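Local coordinates for enoyl-CoA hydratase/isomerase family protein (Pseudomonas syringae pv. tomato, PDB 3OT6) that probably acts on acyl-CoA thioesters as a crotonase-like hydratase or isomerase, although its exact substrate and reaction are not established, at residues P96-C101 / Y118-A123; P102-A107 / G124-G129; I128-V133 / R158-A163; M139-I144 / E225-H230; D149-S154 / A174-K179. All coordinates share one frame; numbering follows the deposited sequence.

From the N terminus, contact 1 closes the loop through helix 108-113 by pairing strands of the larger sheet. Contact 2 crosses it: the chain after each of those strands passes into the smaller four-stranded sheet and pairs again. Contact 3 begins where contact 2 ends, sharing I128 and G129, and joins that strand and its loop to the end of helix 153-160. Contact 4 closes the longest loop, about 80 residues, bringing the start of helix 141-150 to the C-terminal helix 202-230, and it crosses contact 3. Contact 5 is nested inside contact 4, also crosses contact 3, and returns to contact 1 through the R119-D178 salt bridge.

Contact 1 of 5, residues P96-C101 / Y118-A123; sequences PIIVAC and YRIGVA
I98, V99 and A100 lie abreast of Y118, R119 and I120 in two parallel strands whose axes come within 4.7 Å and diverge by 13°. V99 bonds through both its backbone groups: its N donates to Y118 O at 2.8 Å, and its O accepts from I120 N at 2.7 Å. The next bond along, from C101 N to I120 O, is short (2.6 Å) and straight (173° at the hydrogen). At the other end, Y118 N to I97 O is longer, 3.2 Å, and more bent, at 140°.

I98, A100, Y118 and I120 place their side chains on one face. There I98 CG1 meets Y118 CB at 4.3 Å, while I98 CG2, anti to its backbone N, lies 3.8 Å from Y118 O and also approaches the tip of I120. On the other face, V99 CB meets R119 CG at 4.3 Å before the bent arginine chain leads away. Its guanidinium forms a salt bridge with D178 and hydrogen bonds with L113 O and G175 O. Helix 186-197 packs against Y118 and I120.

Strand 97-100 also bonds to strand 50-54 through the backbone of I98 and A100. Consecutive residues thus serve alternate neighbours, which satisfies buried peptide groups within the parallel part of this crotonase-like sheet.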
# COMPACT_ATOMS: atom_id res chain seq x y z
N PRO A 96 -10.75 2.80 -8.66
CA PRO A 96 -10.58 2.03 -7.47
C PRO A 96 -9.24 1.28 -7.46
O PRO A 96 -8.84 0.74 -8.49
CB PRO A 96 -11.77 1.04 -7.53
CG PRO A 96 -12.87 1.85 -8.28
CD PRO A 96 -12.01 2.45 -9.36
N ILE A 97 -8.53 1.29 -6.33
CA ILE A 97 -7.37 0.45 -6.14
C ILE A 97 -7.63 -0.70 -5.14
O ILE A 97 -8.04 -0.48 -3.97
CB ILE A 97 -6.14 1.26 -5.75
CG1 ILE A 97 -5.87 2.33 -6.81
CG2 ILE A 97 -4.89 0.35 -5.65
CD1 ILE A 97 -4.67 3.22 -6.49
N ILE A 98 -7.44 -1.93 -5.64
CA ILE A 98 -7.50 -3.15 -4.85
C ILE A 98 -6.08 -3.55 -4.55
O ILE A 98 -5.19 -3.51 -5.42
CB ILE A 98 -8.21 -4.28 -5.61
CG1 ILE A 98 -9.59 -3.83 -6.06
CG2 ILE A 98 -8.38 -5.52 -4.75
CD1 ILE A 98 -10.34 -4.89 -7.02
N VAL A 99 -5.83 -3.88 -3.30
CA VAL A 99 -4.53 -4.47 -2.97
C VAL A 99 -4.83 -5.89 -2.60
O VAL A 99 -5.70 -6.16 -1.71
CB VAL A 99 -3.76 -3.72 -1.83
CG1 VAL A 99 -2.46 -4.48 -1.46
CG2 VAL A 99 -3.46 -2.31 -2.28
N ALA A 100 -4.17 -6.79 -3.32
CA ALA A 100 -4.35 -8.22 -3.16
C ALA A 100 -3.07 -8.73 -2.54
O ALA A 100 -2.04 -8.92 -3.25
CB ALA A 100 -4.58 -8.87 -4.52
N CYS A 101 -3.09 -9.00 -1.24
CA CYS A 101 -1.85 -9.27 -0.55
C CYS A 101 -1.59 -10.78 -0.51
O CYS A 101 -2.36 -11.49 0.11
CB CYS A 101 -1.88 -8.63 0.84
SG CYS A 101 -0.65 -9.31 1.94
N TYR A 118 -9.83 -1.16 -1.43
CA TYR A 118 -10.30 -2.46 -1.01
C TYR A 118 -9.02 -3.31 -0.82
O TYR A 118 -8.07 -3.24 -1.67
CB TYR A 118 -11.24 -3.12 -2.10
CG TYR A 118 -12.03 -4.25 -1.47
CD1 TYR A 118 -13.28 -4.00 -0.92
CD2 TYR A 118 -11.47 -5.51 -1.31
CE1 TYR A 118 -14.00 -5.00 -0.26
CE2 TYR A 118 -12.19 -6.56 -0.63
CZ TYR A 118 -13.45 -6.28 -0.10
OH TYR A 118 -14.19 -7.20 0.59
N ARG A 119 -8.98 -4.15 0.22
CA ARG A 119 -7.75 -4.92 0.50
C ARG A 119 -8.09 -6.35 0.75
O ARG A 119 -8.94 -6.63 1.55
CB ARG A 119 -7.01 -4.37 1.73
CG ARG A 119 -6.35 -3.00 1.53
CD ARG A 119 -7.29 -1.82 1.79
NE ARG A 119 -8.25 -2.13 2.86
CZ ARG A 119 -8.03 -1.91 4.17
NH1 ARG A 119 -6.90 -1.30 4.58
NH2 ARG A 119 -8.95 -2.30 5.06
N ILE A 120 -7.39 -7.27 0.11
CA ILE A 120 -7.65 -8.71 0.30
C ILE A 120 -6.38 -9.41 0.64
O ILE A 120 -5.34 -9.21 -0.03
CB ILE A 120 -8.21 -9.40 -0.98
CG1 ILE A 120 -9.42 -8.61 -1.49
CG2 ILE A 120 -8.59 -10.87 -0.69
CD1 ILE A 120 -10.05 -9.21 -2.81
N GLY A 121 -6.42 -10.22 1.68
CA GLY A 121 -5.22 -10.95 2.07
C GLY A 121 -5.45 -12.45 1.99
O GLY A 121 -6.55 -12.87 1.70
N VAL A 122 -4.42 -13.25 2.26
CA VAL A 122 -4.56 -14.73 2.16
C VAL A 122 -4.28 -15.35 3.51
O VAL A 122 -3.38 -14.88 4.23
CB VAL A 122 -3.68 -15.35 1.01
CG1 VAL A 122 -4.18 -14.85 -0.31
CG2 VAL A 122 -2.23 -14.98 1.16
N ALA A 123 -5.07 -16.36 3.88
CA ALA A 123 -4.85 -17.16 5.12
C ALA A 123 -3.52 -17.93 5.10
O ALA A 123 -3.09 -18.45 4.05
CB ALA A 123 -6.00 -18.17 5.28

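Contact 2 of 5, residues P102-A107 / G124-G129; sequences PGHAVA and GPFSIG
The rings of H104 and F126 form a T-shaped pair, with planes at 82° and centroids 5.2 Å apart. F126 is the edge partner: its CD1 stands over the centre of the imidazole face, 3.9 Å from H104 CE1. F126 in turn offers one of its own faces to the glycine backbone. G103 CA lies 3.4 Å from the F126 ring centroid and 15° off the ring normal, a CH-pi contact that brings the main chain directly against the aromatic ring. P125 CD is on the opposite face of F126, so the phenyl ring lies between the G103 backbone and the P125 ring. The H104 CG is beside its own backbone N (chi1 -65°), starting the imidazole toward the 124-129 segment.

Next to the rings, one water joins P125 O and S127 OG, each at 2.8 Å, and donates a hydrogen to P125 O. Its link to H104 NE2 is weak. P125 itself is the centre of an inverse gamma turn.

Further along, the segments pair as parallel strands. A105 N donates to S127 O at 2.9 Å, A105 O accepts from G129 N, and A107 N donates to G129 O at 2.8 Å. A105 CB and I128 CG1 meet on one face, at 4.2 Å.

Strand 103-106 is flanked by strands 58-59 and 128-129, and the latter pairs antiparallel with 165-166. L113 of helix 108-113 packs against both A105 and I128, while A107 is the N-cap residue of that same helix.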
# COMPACT_ATOMS: atom_id res chain seq x y z
N PRO A 102 -0.52 -11.26 -1.20
CA PRO A 102 -0.36 -12.74 -1.27
C PRO A 102 0.36 -13.42 -0.08
O PRO A 102 0.63 -14.62 -0.14
CB PRO A 102 0.36 -12.97 -2.63
CG PRO A 102 0.89 -11.67 -3.07
CD PRO A 102 0.49 -10.59 -2.04
N GLY A 103 0.62 -12.70 1.00
CA GLY A 103 1.26 -13.29 2.16
C GLY A 103 1.55 -12.24 3.22
O GLY A 103 0.60 -11.69 3.86
N HIS A 104 2.84 -11.99 3.43
CA HIS A 104 3.35 -11.00 4.41
C HIS A 104 3.19 -9.59 3.87
O HIS A 104 3.36 -9.34 2.66
CB HIS A 104 4.86 -11.22 4.63
CG HIS A 104 5.20 -12.52 5.28
ND1 HIS A 104 5.92 -13.50 4.64
CD2 HIS A 104 4.90 -13.02 6.50
CE1 HIS A 104 6.05 -14.55 5.43
NE2 HIS A 104 5.44 -14.28 6.57
N ALA A 105 2.95 -8.63 4.76
CA ALA A 105 3.01 -7.22 4.40
C ALA A 105 3.51 -6.43 5.62
O ALA A 105 2.82 -6.35 6.65
CB ALA A 105 1.62 -6.74 3.92
N VAL A 106 4.72 -5.89 5.56
CA VAL A 106 5.37 -5.38 6.78
C VAL A 106 5.85 -3.99 6.47
O VAL A 106 6.35 -3.73 5.36
CB VAL A 106 6.57 -6.25 7.17
CG1 VAL A 106 7.35 -5.67 8.39
CG2 VAL A 106 6.15 -7.71 7.47
N ALA A 107 5.66 -3.07 7.43
CA ALA A 107 6.20 -1.69 7.38
C ALA A 107 5.58 -1.04 6.12
O ALA A 107 4.37 -1.18 5.96
CB ALA A 107 7.74 -1.67 7.41
N GLY A 124 -2.88 -18.02 6.26
CA GLY A 124 -1.66 -18.79 6.38
C GLY A 124 -0.67 -18.16 7.33
O GLY A 124 -1.02 -17.25 8.10
N PRO A 125 0.58 -18.65 7.31
CA PRO A 125 1.52 -18.25 8.39
C PRO A 125 2.16 -16.90 8.08
O PRO A 125 3.39 -16.79 8.05
CB PRO A 125 2.58 -19.36 8.36
CG PRO A 125 2.59 -19.87 6.89
CD PRO A 125 1.13 -19.72 6.42
N PHE A 126 1.35 -15.87 7.83
CA PHE A 126 1.90 -14.61 7.32
C PHE A 126 1.86 -13.56 8.38
O PHE A 126 1.10 -13.68 9.32
CB PHE A 126 1.17 -14.20 6.08
CG PHE A 126 1.23 -15.23 4.98
CD1 PHE A 126 2.44 -15.51 4.34
CD2 PHE A 126 0.09 -15.92 4.60
CE1 PHE A 126 2.52 -16.44 3.34
CE2 PHE A 126 0.14 -16.87 3.58
CZ PHE A 126 1.35 -17.12 2.92
N SER A 127 2.75 -12.58 8.30
CA SER A 127 2.68 -11.45 9.21
C SER A 127 2.28 -10.20 8.45
O SER A 127 2.89 -9.89 7.39
CB SER A 127 4.05 -11.18 9.85
OG SER A 127 4.42 -12.35 10.52
N ILE A 128 1.34 -9.46 9.01
CA ILE A 128 1.05 -8.16 8.46
C ILE A 128 1.15 -7.15 9.59
O ILE A 128 0.50 -7.32 10.66
CB ILE A 128 -0.35 -8.14 7.91
CG1 ILE A 128 -0.46 -9.08 6.70
CG2 ILE A 128 -0.76 -6.72 7.63
CD1 ILE A 128 -1.86 -9.37 6.35
N GLY A 129 1.96 -6.10 9.41
CA GLY A 129 2.03 -5.11 10.45
C GLY A 129 3.14 -4.14 10.23
O GLY A 129 3.79 -4.20 9.22
O HOH W 1 4.79 -15.06 9.78

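Contact 3 of 5, residues I128-V133 / R158-A163; sequences IGLNEV and RSVINA
L130 and V160 lie side by side, their side chains pointing the same way, with L130 CD1 at 3.8 Å from V160 CG2. The same methyl is 3.5 Å from S159 OG. V133 sets its two methyls on successive carbonyls: CG2 is 3.6 Å from V160 O, and CG1 is equally near I161 O. A163 touches both residues of the loop: its CA makes a CA-H...O contact of 3.3 Å with L130 O, and its CB faces the V133 side chain.

No direct hydrogen bond crosses the contact; two waters do that work. One accepts from L130 N at 2.6 Å and is within bonding distance of S159 O and OG, though it may not serve every acceptor in reach at once. The other donates to L130 O at 2.8 Å and to V160 O, and accepts from V133 N.

The positive phi of A163 (54°) marks the chain's departure from the helical path, next to these water-linked carbonyls. Farther out, A110 and F111 of helix 108-113 pack on L130, while R158 forms a salt bridge with E164. The geometry is that of a hydrated helix end facing the loop after strand 128-129, a loop that in crotonase relatives contributes to the active site.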
# COMPACT_ATOMS: atom_id res chain seq x y z
N ILE A 128 1.34 -9.46 9.01
CA ILE A 128 1.05 -8.16 8.46
C ILE A 128 1.15 -7.15 9.59
O ILE A 128 0.50 -7.32 10.66
CB ILE A 128 -0.35 -8.14 7.91
CG1 ILE A 128 -0.46 -9.08 6.70
CG2 ILE A 128 -0.76 -6.72 7.63
CD1 ILE A 128 -1.86 -9.37 6.35
N GLY A 129 1.96 -6.10 9.41
CA GLY A 129 2.03 -5.11 10.45
C GLY A 129 3.14 -4.14 10.23
O GLY A 129 3.79 -4.20 9.22
N LEU A 130 3.37 -3.30 11.24
CA LEU A 130 4.24 -2.19 11.17
C LEU A 130 5.34 -2.41 12.21
O LEU A 130 5.16 -2.17 13.42
CB LEU A 130 3.44 -0.90 11.49
CG LEU A 130 2.31 -0.59 10.51
CD1 LEU A 130 1.56 0.69 10.95
CD2 LEU A 130 2.82 -0.48 9.04
N ASN A 131 6.51 -2.87 11.76
CA ASN A 131 7.45 -3.33 12.75
C ASN A 131 8.48 -2.29 13.08
O ASN A 131 9.45 -2.57 13.76
CB ASN A 131 8.09 -4.65 12.33
CG ASN A 131 8.97 -4.50 11.11
OD1 ASN A 131 8.90 -3.53 10.37
ND2 ASN A 131 9.79 -5.47 10.90
N GLU A 132 8.26 -1.06 12.61
CA GLU A 132 9.34 -0.12 12.66
C GLU A 132 9.83 0.16 14.08
O GLU A 132 11.03 0.39 14.30
CB GLU A 132 9.17 1.17 11.77
CG GLU A 132 7.84 1.61 11.25
CD GLU A 132 7.20 0.74 10.14
OE1 GLU A 132 7.15 1.16 8.97
OE2 GLU A 132 6.69 -0.35 10.44
N VAL A 133 8.90 0.13 15.05
CA VAL A 133 9.25 0.45 16.43
C VAL A 133 10.08 -0.71 16.99
O VAL A 133 10.90 -0.52 17.90
CB VAL A 133 8.03 0.81 17.32
CG1 VAL A 133 8.30 0.50 18.85
CG2 VAL A 133 7.71 2.24 17.16
N ARG A 158 -1.67 -0.35 18.99
CA ARG A 158 -0.94 -1.60 19.14
C ARG A 158 -0.08 -1.79 17.91
O ARG A 158 1.07 -2.23 17.97
CB ARG A 158 -1.87 -2.76 19.39
CG ARG A 158 -2.34 -2.82 20.85
CD ARG A 158 -3.69 -3.57 21.02
NE ARG A 158 -3.61 -4.77 20.22
CZ ARG A 158 -4.59 -5.25 19.48
NH1 ARG A 158 -5.78 -4.68 19.45
NH2 ARG A 158 -4.36 -6.33 18.76
N SER A 159 -0.61 -1.43 16.77
CA SER A 159 0.16 -1.62 15.56
C SER A 159 1.38 -0.67 15.47
O SER A 159 2.48 -1.07 15.17
CB SER A 159 -0.75 -1.45 14.34
OG SER A 159 0.01 -1.50 13.14
N VAL A 160 1.13 0.61 15.71
CA VAL A 160 2.09 1.65 15.44
C VAL A 160 3.04 1.82 16.64
O VAL A 160 4.24 1.94 16.46
CB VAL A 160 1.35 3.00 15.15
CG1 VAL A 160 2.29 4.17 15.24
CG2 VAL A 160 0.59 2.95 13.81
N ILE A 161 2.48 1.86 17.85
CA ILE A 161 3.26 2.16 19.03
C ILE A 161 3.91 0.88 19.61
O ILE A 161 5.01 0.95 20.18
CB ILE A 161 2.40 2.85 20.06
CG1 ILE A 161 2.11 4.26 19.61
CG2 ILE A 161 3.11 2.93 21.39
CD1 ILE A 161 0.91 4.85 20.26
N ASN A 162 3.23 -0.27 19.50
CA ASN A 162 3.76 -1.48 20.09
C ASN A 162 4.38 -2.36 19.03
O ASN A 162 4.87 -3.48 19.37
CB ASN A 162 2.66 -2.29 20.77
CG ASN A 162 1.93 -1.52 21.84
OD1 ASN A 162 2.35 -0.41 22.21
ND2 ASN A 162 0.84 -2.11 22.38
N ALA A 163 4.31 -1.95 17.75
CA ALA A 163 4.74 -2.85 16.66
C ALA A 163 4.04 -4.24 16.71
O ALA A 163 4.63 -5.26 16.47
CB ALA A 163 6.30 -3.02 16.72
O HOH W 2 2.15 -3.16 13.52
O HOH W 3 5.87 0.21 14.68

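Contact 4 of 5, residues M139-I144 / E225-H230; sequences MHHAGI and EQDRQH
D227 uses both carboxylate oxygens to bind the first backbone N-H groups of helix 141-150. OD1 accepts from H141 N at 2.8 Å and OD2 from A142 N at 2.9 Å, each through the syn lone pair on the side of the other oxygen. The A142 bond is almost perfectly straight, 177° at the hydrogen. Two bonds to neighbouring amides fix the rotation of the carboxylate as well as its position.

Carbon atoms close in around this fork. H140 CB lies 3.3 Å from D227 OD2, A142 CB is 3.5 Å from the same oxygen, and H141 CB approaches OD1 to 3.4 Å. The H141 imidazole is turned nearly parallel to the carboxylate, the planes being 12° apart but offset, and its CD2 reaches Q226 CB at 4.1 Å. H140 takes a different course: its CG sits between the backbone N and the carbonyl carbon (chi1 57°), and its ring has G143 N over the centre of one face.

Beyond the contact, H140 packs on V80 and A142 on S84 of helix 73-91. A bound methylpentanediol, probably from the crystallisation liquor, lies about 3 Å from the H140 side chain. Within the 225-230 segment, R228 NE and E225 OE1 form a salt bridge of 3.0 Å.

A carboxylate at the N-terminal end of a helix is favourably placed for the local dipole, which would be expected to stabilise its negative charge. Here H140 holds the N-cap position, and the C-terminal helix 202-230 supplies the acid.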
# COMPACT_ATOMS: atom_id res chain seq x y z
N MSE A 139 8.31 6.20 14.08
CA MSE A 139 7.41 6.27 12.96
C MSE A 139 7.33 7.74 12.48
O MSE A 139 7.30 8.68 13.30
CB MSE A 139 6.04 5.72 13.32
CG MSE A 139 5.02 5.59 12.11
SE MSE A 139 5.62 4.12 11.06
CE MSE A 139 4.85 2.65 12.12
N HIS A 140 7.33 7.88 11.15
CA HIS A 140 7.15 9.16 10.50
C HIS A 140 5.69 9.61 10.52
O HIS A 140 4.78 8.79 10.64
CB HIS A 140 7.72 9.10 9.06
CG HIS A 140 7.13 8.02 8.19
ND1 HIS A 140 6.92 6.72 8.62
CD2 HIS A 140 6.75 8.03 6.89
CE1 HIS A 140 6.45 5.99 7.62
NE2 HIS A 140 6.33 6.77 6.56
N HIS A 141 5.46 10.91 10.42
CA HIS A 141 4.11 11.43 10.37
C HIS A 141 3.23 10.78 9.29
O HIS A 141 2.11 10.36 9.59
CB HIS A 141 4.10 12.95 10.27
CG HIS A 141 4.47 13.64 11.53
ND1 HIS A 141 3.68 13.60 12.66
CD2 HIS A 141 5.56 14.38 11.86
CE1 HIS A 141 4.25 14.31 13.62
NE2 HIS A 141 5.39 14.80 13.16
N ALA A 142 3.71 10.66 8.07
CA ALA A 142 2.93 10.05 7.02
C ALA A 142 2.39 8.68 7.43
O ALA A 142 1.20 8.40 7.24
CB ALA A 142 3.74 9.96 5.74
N GLY A 143 3.23 7.82 8.01
CA GLY A 143 2.81 6.48 8.35
C GLY A 143 1.82 6.53 9.51
O GLY A 143 0.81 5.80 9.55
N ILE A 144 2.09 7.38 10.48
CA ILE A 144 1.19 7.47 11.62
C ILE A 144 -0.18 7.80 11.07
O ILE A 144 -1.17 7.17 11.43
CB ILE A 144 1.63 8.58 12.57
CG1 ILE A 144 2.90 8.14 13.35
CG2 ILE A 144 0.45 9.01 13.41
CD1 ILE A 144 3.64 9.28 14.06
N GLU A 225 6.19 16.86 4.21
CA GLU A 225 7.10 17.97 4.41
C GLU A 225 7.73 17.99 5.79
O GLU A 225 8.92 18.12 5.89
CB GLU A 225 6.42 19.32 4.12
CG GLU A 225 7.25 20.11 3.11
CD GLU A 225 7.38 19.36 1.74
OE1 GLU A 225 8.53 18.92 1.38
OE2 GLU A 225 6.31 19.19 1.06
N GLN A 226 6.93 17.82 6.83
CA GLN A 226 7.44 17.61 8.16
C GLN A 226 8.43 16.45 8.27
O GLN A 226 9.35 16.54 9.05
CB GLN A 226 6.30 17.40 9.14
CG GLN A 226 5.82 18.70 9.72
CD GLN A 226 6.91 19.34 10.65
OE1 GLN A 226 7.28 18.78 11.74
NE2 GLN A 226 7.44 20.49 10.22
N ASP A 227 8.23 15.37 7.52
CA ASP A 227 9.04 14.20 7.61
C ASP A 227 10.38 14.44 6.94
O ASP A 227 11.41 13.99 7.44
CB ASP A 227 8.34 12.97 6.99
CG ASP A 227 7.26 12.36 7.90
OD1 ASP A 227 7.30 12.58 9.13
OD2 ASP A 227 6.36 11.64 7.40
N ARG A 228 10.37 15.14 5.81
CA ARG A 228 11.60 15.66 5.19
C ARG A 228 12.46 16.44 6.17
O ARG A 228 13.61 16.10 6.40
CB ARG A 228 11.25 16.61 4.06
CG ARG A 228 11.25 15.98 2.73
CD ARG A 228 11.33 17.05 1.62
NE ARG A 228 10.38 16.74 0.54
CZ ARG A 228 10.64 15.92 -0.49
NH1 ARG A 228 11.85 15.33 -0.59
NH2 ARG A 228 9.68 15.69 -1.41
N GLN A 229 11.89 17.49 6.72
CA GLN A 229 12.60 18.33 7.68
C GLN A 229 12.98 17.58 8.98
O GLN A 229 14.11 17.68 9.43
CB GLN A 229 11.79 19.60 8.00
CG GLN A 229 11.29 20.40 6.74
CD GLN A 229 10.17 21.44 7.09
OE1 GLN A 229 10.29 22.18 8.09
NE2 GLN A 229 9.09 21.50 6.27
N HIS A 230 12.05 16.83 9.58
CA HIS A 230 12.29 16.29 10.93
C HIS A 230 12.18 14.79 11.24
O HIS A 230 12.26 14.43 12.38
CB HIS A 230 11.50 17.09 11.98
CG HIS A 230 11.88 18.54 12.02
ND1 HIS A 230 13.16 18.96 12.37
CD2 HIS A 230 11.17 19.66 11.73
CE1 HIS A 230 13.20 20.29 12.30
NE2 HIS A 230 12.01 20.74 11.92

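Contact 5 of 5, residues D149-S154 / A174-K179; sequences DRLRKS and AGFLDK
L151 packs over the F176 ring beside a Schellman motif, in which G175, with a positive phi of 113°, ends helix 168-174. This is the close-fitting part of the contact. L151 CD2 stands 3.7 Å from the F176 ring centroid and only 7° off the normal, a CH-pi contact over the middle of the face. The other methyl, CD1, approaches the ring atom F176 CZ, also at 3.7 Å. CD2 touches the Schellman turn as well, lying 3.4 Å from A174 O.

That carbonyl is the polar centre of the contact. R152 N donates to A174 O at 2.8 Å, with 161° at the hydrogen and the donor tilted out of the carbonyl plane, while L151 CA makes a CA-H...O contact of 3.3 Å with the same oxygen. G175, which has no side chain, lies close to the backbone of L151. S159 of helix 153-160 packs against both L151 and F176, extending the apolar side.

R150 borders the turn and marks the transition to the looser side. It brings its CG to 3.5 Å from G175 O, but its guanidinium continues past the turn and bonds A116 O. There R150 NH1 also comes close to R119 NE, two like charges side by side.

The solvent side belongs to R152, which is exposed: beyond CB, which is 3.7 Å from A174 O, its chain runs extended from CG to NE and leads away from the turn. At its end, S154 OG sits 3.6 Å above the guanidinium plane of R152, over its centre.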
# COMPACT_ATOMS: atom_id res chain seq x y z
N ASP A 149 -5.93 6.71 9.97
CA ASP A 149 -7.11 6.94 9.22
C ASP A 149 -7.80 5.65 8.91
O ASP A 149 -9.01 5.68 8.69
CB ASP A 149 -6.82 7.72 7.90
CG ASP A 149 -8.10 8.31 7.28
OD1 ASP A 149 -8.71 9.19 7.96
OD2 ASP A 149 -8.53 7.85 6.19
N ARG A 150 -7.08 4.52 8.85
CA ARG A 150 -7.69 3.25 8.44
C ARG A 150 -7.85 2.19 9.55
O ARG A 150 -8.71 1.29 9.44
CB ARG A 150 -6.89 2.59 7.27
CG ARG A 150 -7.69 1.41 6.56
CD ARG A 150 -8.94 1.93 5.73
NE ARG A 150 -8.41 2.79 4.68
CZ ARG A 150 -8.24 2.45 3.41
NH1 ARG A 150 -8.65 1.28 2.93
NH2 ARG A 150 -7.67 3.30 2.59
N LEU A 151 -6.96 2.20 10.53
CA LEU A 151 -6.91 1.12 11.49
C LEU A 151 -7.96 1.31 12.59
O LEU A 151 -8.29 2.45 12.95
CB LEU A 151 -5.52 1.02 12.11
CG LEU A 151 -4.45 0.58 11.11
CD1 LEU A 151 -3.17 0.38 11.86
CD2 LEU A 151 -4.79 -0.68 10.20
N ARG A 152 -8.53 0.20 13.06
CA ARG A 152 -9.45 0.26 14.16
C ARG A 152 -8.74 0.94 15.38
O ARG A 152 -7.58 0.65 15.71
CB ARG A 152 -9.94 -1.14 14.42
CG ARG A 152 -10.32 -1.54 15.82
CD ARG A 152 -10.92 -2.94 15.79
NE ARG A 152 -11.16 -3.59 17.10
CZ ARG A 152 -12.04 -3.22 18.06
NH1 ARG A 152 -12.82 -2.12 17.98
NH2 ARG A 152 -12.11 -3.97 19.16
N LYS A 153 -9.42 1.88 16.02
CA LYS A 153 -8.79 2.70 17.08
C LYS A 153 -7.93 1.94 18.11
O LYS A 153 -6.87 2.45 18.56
CB LYS A 153 -9.83 3.56 17.80
CG LYS A 153 -10.38 4.67 16.94
CD LYS A 153 -11.57 5.31 17.58
CE LYS A 153 -12.15 6.38 16.71
NZ LYS A 153 -11.58 7.71 17.15
N SER A 154 -8.36 0.74 18.50
CA SER A 154 -7.66 0.07 19.57
C SER A 154 -6.60 -0.85 18.99
O SER A 154 -5.75 -1.30 19.72
CB SER A 154 -8.63 -0.66 20.51
OG SER A 154 -9.22 -1.76 19.83
N ALA A 174 -7.91 -5.74 12.46
CA ALA A 174 -7.29 -4.42 12.78
C ALA A 174 -7.50 -3.33 11.70
O ALA A 174 -7.35 -2.14 11.98
CB ALA A 174 -5.78 -4.53 13.14
N GLY A 175 -7.82 -3.74 10.47
CA GLY A 175 -8.08 -2.77 9.41
C GLY A 175 -7.09 -2.75 8.26
O GLY A 175 -7.24 -1.94 7.33
N PHE A 176 -6.07 -3.62 8.31
CA PHE A 176 -5.16 -3.79 7.19
C PHE A 176 -5.86 -4.44 6.00
O PHE A 176 -5.47 -4.15 4.83
CB PHE A 176 -3.92 -4.59 7.57
CG PHE A 176 -3.02 -3.87 8.52
CD1 PHE A 176 -2.10 -2.93 8.04
CD2 PHE A 176 -3.07 -4.13 9.90
CE1 PHE A 176 -1.28 -2.20 8.93
CE2 PHE A 176 -2.23 -3.41 10.79
CZ PHE A 176 -1.35 -2.45 10.31
N LEU A 177 -6.87 -5.29 6.27
CA LEU A 177 -7.50 -6.12 5.23
C LEU A 177 -9.00 -5.97 5.34
O LEU A 177 -9.49 -5.76 6.41
CB LEU A 177 -7.12 -7.61 5.44
CG LEU A 177 -5.66 -8.05 5.22
CD1 LEU A 177 -5.50 -9.56 5.37
CD2 LEU A 177 -5.01 -7.54 3.85
N ASP A 178 -9.73 -6.11 4.25
CA ASP A 178 -11.22 -6.19 4.29
C ASP A 178 -11.70 -7.64 4.12
O ASP A 178 -12.85 -7.96 4.43
CB ASP A 178 -11.83 -5.26 3.20
CG ASP A 178 -11.25 -3.84 3.27
OD1 ASP A 178 -11.39 -3.25 4.37
OD2 ASP A 178 -10.63 -3.34 2.27
N LYS A 179 -10.81 -8.51 3.63
CA LYS A 179 -11.21 -9.87 3.34
C LYS A 179 -10.01 -10.79 3.34
O LYS A 179 -8.92 -10.43 2.84
CB LYS A 179 -11.94 -9.95 1.95
CG LYS A 179 -12.62 -11.26 1.61
CD LYS A 179 -13.17 -11.25 0.14
CE LYS A 179 -14.52 -10.52 -0.00
NZ LYS A 179 -15.55 -10.97 1.06